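Matching sites in 4-hydroxy-tetrahydrodipicolinate synthase from Aquifex aeolicus, a protein that probably catalyses the condensation of pyruvate with aspartate semialdehyde to 4-hydroxy-tetrahydrodipicolinate, a step of lysine biosynthesis (PDB 2EHH (chain A, 1.90 Å), residues Ile6-Thr11 and Gly42-Ser47), and in its relative dihydrodipicolinate synthase from Bacteroides thetaiotaomicron (PDB 4XKY (chain B, 2.10 Å), residues Ile9-Thr14 and Gly46-Ser51). One frame, after least-squares fit of the local backbone (RMSD 0.40 Å); residues are numbered along the deposited sequences.

Structure 1 (2EHH); sequences IVALIT and GTTGES.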
loop_
_atom_site.group_PDB
_atom_site.type_symbol
_atom_site.label_atom_id
_atom_site.label_comp_id
_atom_site.label_asym_id
_atom_site.label_seq_id
_atom_site.Cartn_x
_atom_site.Cartn_y
_atom_site.Cartn_z
ATOM N N ILE A 6 -2.690 18.927 23.697
ATOM C CA ILE A 6 -3.951 18.266 24.023
ATOM C C ILE A 6 -3.677 16.779 24.236
ATOM O O ILE A 6 -3.034 16.134 23.409
ATOM C CB ILE A 6 -4.969 18.424 22.871
ATOM C CG1 ILE A 6 -5.199 19.909 22.589
ATOM C CG2 ILE A 6 -6.286 17.729 23.221
ATOM C CD1 ILE A 6 -6.134 20.178 21.420
ATOM N N VAL A 7 -4.161 16.230 25.343
ATOM C CA VAL A 7 -3.925 14.821 25.619
ATOM C C VAL A 7 -5.119 13.928 25.282
ATOM O O VAL A 7 -6.250 14.218 25.664
ATOM C CB VAL A 7 -3.545 14.603 27.111
ATOM C CG1 VAL A 7 -4.679 15.076 28.016
ATOM C CG2 VAL A 7 -3.244 13.130 27.367
ATOM N N ALA A 8 -4.861 12.859 24.532
ATOM C CA ALA A 8 -5.903 11.891 24.200
ATOM C C ALA A 8 -5.849 11.015 25.449
ATOM O O ALA A 8 -5.022 10.110 25.566
ATOM C CB ALA A 8 -5.518 11.092 22.947
ATOM N N LEU A 9 -6.713 11.325 26.405
ATOM C CA LEU A 9 -6.723 10.626 27.681
ATOM C C LEU A 9 -7.211 9.183 27.659
ATOM O O LEU A 9 -8.217 8.862 27.027
ATOM C CB LEU A 9 -7.562 11.423 28.681
ATOM C CG LEU A 9 -7.221 11.240 30.156
ATOM C CD1 LEU A 9 -5.880 11.892 30.444
ATOM C CD2 LEU A 9 -8.306 11.878 31.018
ATOM N N ILE A 10 -6.484 8.317 28.352
ATOM C CA ILE A 10 -6.870 6.917 28.465
ATOM C C ILE A 10 -8.088 6.895 29.386
ATOM O O ILE A 10 -8.341 7.866 30.098
ATOM C CB ILE A 10 -5.773 6.076 29.153
ATOM C CG1 ILE A 10 -5.442 6.690 30.518
ATOM C CG2 ILE A 10 -4.532 6.013 28.277
ATOM C CD1 ILE A 10 -4.565 5.817 31.398
ATOM N N THR A 11 -8.840 5.800 29.366
ATOM C CA THR A 11 -9.995 5.658 30.246
ATOM C C THR A 11 -9.669 4.547 31.241
ATOM O O THR A 11 -9.641 3.366 30.885
ATOM C CB THR A 11 -11.274 5.276 29.474
ATOM O OG1 THR A 11 -11.582 6.293 28.515
ATOM C CG2 THR A 11 -12.452 5.130 30.441
ATOM N N GLY A 42 -11.793 9.102 23.372
ATOM C CA GLY A 42 -11.246 9.024 22.032
ATOM C C GLY A 42 -10.744 7.603 21.834
ATOM O O GLY A 42 -11.006 6.725 22.665
ATOM N N THR A 43 -10.018 7.366 20.749
ATOM C CA THR A 43 -9.481 6.037 20.472
ATOM C C THR A 43 -8.578 5.592 21.615
ATOM O O THR A 43 -8.622 4.439 22.055
ATOM C CB THR A 43 -8.653 6.038 19.177
ATOM O OG1 THR A 43 -9.433 6.599 18.118
ATOM C CG2 THR A 43 -8.242 4.621 18.804
ATOM N N THR A 44 -7.751 6.515 22.089
ATOM C CA THR A 44 -6.835 6.225 23.178
ATOM C C THR A 44 -7.613 5.966 24.463
ATOM O O THR A 44 -7.134 5.275 25.359
ATOM C CB THR A 44 -5.849 7.392 23.368
ATOM O OG1 THR A 44 -5.174 7.629 22.125
ATOM C CG2 THR A 44 -4.812 7.067 24.448
ATOM N N GLY A 45 -8.824 6.515 24.537
ATOM C CA GLY A 45 -9.665 6.317 25.703
ATOM C C GLY A 45 -10.518 5.063 25.587
ATOM O O GLY A 45 -11.441 4.864 26.369
ATOM N N GLU A 46 -10.219 4.220 24.601
ATOM C CA GLU A 46 -10.949 2.973 24.398
ATOM C C GLU A 46 -12.450 3.132 24.164
ATOM O O GLU A 46 -13.243 2.299 24.606
ATOM C CB GLU A 46 -10.701 2.018 25.582
ATOM C CG GLU A 46 -9.403 1.211 25.457
ATOM C CD GLU A 46 -9.066 0.391 26.698
ATOM O OE1 GLU A 46 -8.522 0.963 27.667
ATOM O OE2 GLU A 46 -9.343 -0.828 26.707
ATOM N N SER A 47 -12.843 4.177 23.441
ATOM C CA SER A 47 -14.257 4.406 23.168
ATOM C C SER A 47 -14.961 3.222 22.495
ATOM O O SER A 47 -16.155 3.016 22.704
ATOM C CB SER A 47 -14.453 5.671 22.321
ATOM O OG SER A 47 -13.869 5.532 21.044
HETATM O O HOH W 1 -9.517 9.830 24.824
HETATM O O HOH W 2 -7.801 3.786 27.660
#
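Ala8 CB lies against Thr44, 3.7 Å from Thr44 CB, where the end of the first TIM-barrel strand (4-8) packs against the loop 42-47 that follows the second (37-40). Ile10 sets its CG2 branch across Thr44 CG2 at 4.0 Å; CG2, anti to the carbonyl carbon and beside the backbone N, is the branch that reaches the threonine methyl. Thr11 OG1 donates to Gly45 O (2.6 Å), in the carbonyl plane and on a lone pair. Water 1 joins Leu9 O to Gly42 N. Water 2 is held by Thr11 N, Thr44 O and Glu46 OE1. Farther out, Lys253 makes a salt bridge with Glu46, Asn248 holds Thr44 OG1, and Asn208 bonds to Ala8 O. Thr44 is a predicted pyruvate-binding residue, and Ala8 lies near Lys161, the predicted Schiff-base lysine, consistent with a place in the wall of the pyruvate site.

Structure 2 (4XKY); sequences IPPLVT and GTTGES.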
loop_
_atom_site.group_PDB
_atom_site.type_symbol
_atom_site.label_atom_id
_atom_site.label_comp_id
_atom_site.label_asym_id
_atom_site.label_seq_id
_atom_site.Cartn_x
_atom_site.Cartn_y
_atom_site.Cartn_z
ATOM N N ILE B 9 -2.788 18.531 23.677
ATOM C CA ILE B 9 -4.114 18.144 24.125
ATOM C C ILE B 9 -4.152 16.622 24.190
ATOM O O ILE B 9 -4.525 15.985 23.236
ATOM C CB ILE B 9 -5.194 18.640 23.143
ATOM C CG1 ILE B 9 -5.184 20.167 23.066
ATOM C CG2 ILE B 9 -6.590 18.143 23.520
ATOM C CD1 ILE B 9 -4.673 20.661 21.744
ATOM N N PRO B 10 -3.760 16.042 25.330
ATOM C CA PRO B 10 -3.699 14.597 25.451
ATOM C C PRO B 10 -5.052 13.954 25.310
ATOM O O PRO B 10 -6.022 14.423 25.923
ATOM C CB PRO B 10 -3.172 14.359 26.865
ATOM C CG PRO B 10 -3.321 15.651 27.575
ATOM C CD PRO B 10 -3.325 16.729 26.556
ATOM N N PRO B 11 -5.118 12.897 24.490
ATOM C CA PRO B 11 -6.238 11.989 24.470
ATOM C C PRO B 11 -6.100 11.070 25.680
ATOM O O PRO B 11 -5.291 10.125 25.680
ATOM C CB PRO B 11 -6.053 11.228 23.149
ATOM C CG PRO B 11 -4.567 11.191 22.954
ATOM C CD PRO B 11 -3.989 12.387 23.702
ATOM N N LEU B 12 -6.858 11.377 26.726
ATOM C CA LEU B 12 -6.777 10.601 27.949
ATOM C C LEU B 12 -7.118 9.131 27.728
ATOM O O LEU B 12 -8.029 8.803 26.990
ATOM C CB LEU B 12 -7.704 11.158 29.026
ATOM C CG LEU B 12 -7.192 12.320 29.877
ATOM C CD1 LEU B 12 -6.939 13.508 28.983
ATOM C CD2 LEU B 12 -8.228 12.708 30.904
ATOM N N VAL B 13 -6.381 8.249 28.403
ATOM C CA VAL B 13 -6.832 6.885 28.584
ATOM C C VAL B 13 -8.063 6.941 29.487
ATOM O O VAL B 13 -8.262 7.927 30.223
ATOM C CB VAL B 13 -5.737 5.957 29.181
ATOM C CG1 VAL B 13 -4.523 5.885 28.268
ATOM C CG2 VAL B 13 -5.281 6.416 30.540
ATOM N N THR B 14 -8.914 5.925 29.364
ATOM C CA THR B 14 -10.052 5.744 30.242
ATOM C C THR B 14 -9.551 4.708 31.241
ATOM O O THR B 14 -9.478 3.536 30.924
ATOM C CB THR B 14 -11.315 5.272 29.476
ATOM O OG1 THR B 14 -11.668 6.233 28.454
ATOM C CG2 THR B 14 -12.492 5.090 30.440
ATOM N N GLY B 46 -11.350 9.481 22.994
ATOM C CA GLY B 46 -10.707 9.210 21.711
ATOM C C GLY B 46 -10.399 7.707 21.638
ATOM O O GLY B 46 -10.799 6.933 22.534
ATOM N N THR B 47 -9.717 7.312 20.561
ATOM C CA THR B 47 -9.177 5.943 20.347
ATOM C C THR B 47 -8.321 5.457 21.523
ATOM O O THR B 47 -8.495 4.352 22.012
ATOM C CB THR B 47 -8.305 5.883 19.068
ATOM O OG1 THR B 47 -9.038 6.427 17.963
ATOM C CG2 THR B 47 -7.936 4.418 18.706
ATOM N N THR B 48 -7.421 6.315 21.977
ATOM C CA THR B 48 -6.634 6.092 23.183
ATOM C C THR B 48 -7.467 5.821 24.460
ATOM O O THR B 48 -7.014 5.071 25.355
ATOM C CB THR B 48 -5.685 7.281 23.397
ATOM O OG1 THR B 48 -4.799 7.358 22.276
ATOM C CG2 THR B 48 -4.871 7.096 24.612
ATOM N N GLY B 49 -8.666 6.412 24.500
ATOM C CA GLY B 49 -9.657 6.227 25.580
ATOM C C GLY B 49 -10.560 5.017 25.407
ATOM O O GLY B 49 -11.505 4.840 26.180
ATOM N N GLU B 50 -10.291 4.200 24.380
ATOM C CA GLU B 50 -11.046 2.942 24.137
ATOM C C GLU B 50 -12.576 3.172 23.953
ATOM O O GLU B 50 -13.379 2.329 24.354
ATOM C CB GLU B 50 -10.827 1.956 25.325
ATOM C CG GLU B 50 -9.464 1.296 25.405
ATOM C CD GLU B 50 -9.206 0.605 26.747
ATOM O OE1 GLU B 50 -9.482 -0.615 26.912
ATOM O OE2 GLU B 50 -8.708 1.306 27.646
ATOM N N SER B 51 -13.011 4.284 23.375
ATOM C CA SER B 51 -14.456 4.623 23.495
ATOM C C SER B 51 -15.384 3.548 22.898
ATOM O O SER B 51 -16.377 3.123 23.508
ATOM C CB SER B 51 -14.803 5.961 22.849
ATOM O OG SER B 51 -16.177 6.271 23.113
HETATM O O HOH W 3 -9.047 10.126 24.723
HETATM O O HOH W 4 -8.107 3.804 27.470
#
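Pro11 CB lies against Thr48, 4.0 Å from Thr48 CB, and CG of the same ring comes within 3.9 Å of Thr48 OG1. Val13 sets its CG1 branch across Thr48 CG2 at 3.9 Å; CG1, anti to the carbonyl carbon and beside the backbone N, is the branch that reaches the threonine methyl. Thr14 OG1 donates to Gly49 O (2.7 Å), in the carbonyl plane and on a lone pair. Water 3 joins Leu12 O to Gly46 N. Water 4 is held by Thr14 N, Thr48 O and Glu50 OE2. In the next shell Lys263 makes a salt bridge with Glu50, Tyr258 holds Thr48 OG1, and Asn213 bonds to Pro11 O. Thr48 is a predicted pyruvate-binding residue, and Pro11 lies near Lys164, which probably forms the Schiff base with substrate; both fit a place in the wall of the pyruvate site.

Comparison
The hydroxyl bond between the segments is kept: Thr11(A) OG1 meets Gly45(A) O at 2.6 Å, and Thr14(B) OG1 meets Gly49(B) O at 2.7 Å. Both waters recur at the same places, water 1 with water 3 and water 2 with water 4. The side chains of Thr11(A), Thr44(A) and Glu46(A) keep their place within the error in Thr14(B), Thr48(B) and Glu50(B), as do the CA atoms that can be compared.

Three positions are exchanged; the one that adds atoms at the contact is Ala8(A) against Pro11(B). Where Ala8(A) ends at CB, Pro11(B) continues into CG and CD, which have no counterpart in the alanine; the CB atoms coincide within the error, and both residues keep their touch on the threonine, Thr44(A) or Thr48(B). The ring closure also ties the backbone nitrogen of Pro11(B) into the side chain, which probably stiffens the chain there. Ile10(A) against Val13(B) keeps both branch places: CG2 of Ile10(A) and CG1 of Val13(B) lie 0.1 Å apart after superposition, and CG1 of Ile10(A) and CG2 of Val13(B) 0.3 Å apart. The same methyl place therefore faces the threonine in both. Away from the contact, CG1 and CG2 of Val7(A) have no counterpart in Pro10(B), nor CG and CD of Pro10(B) in Val7(A).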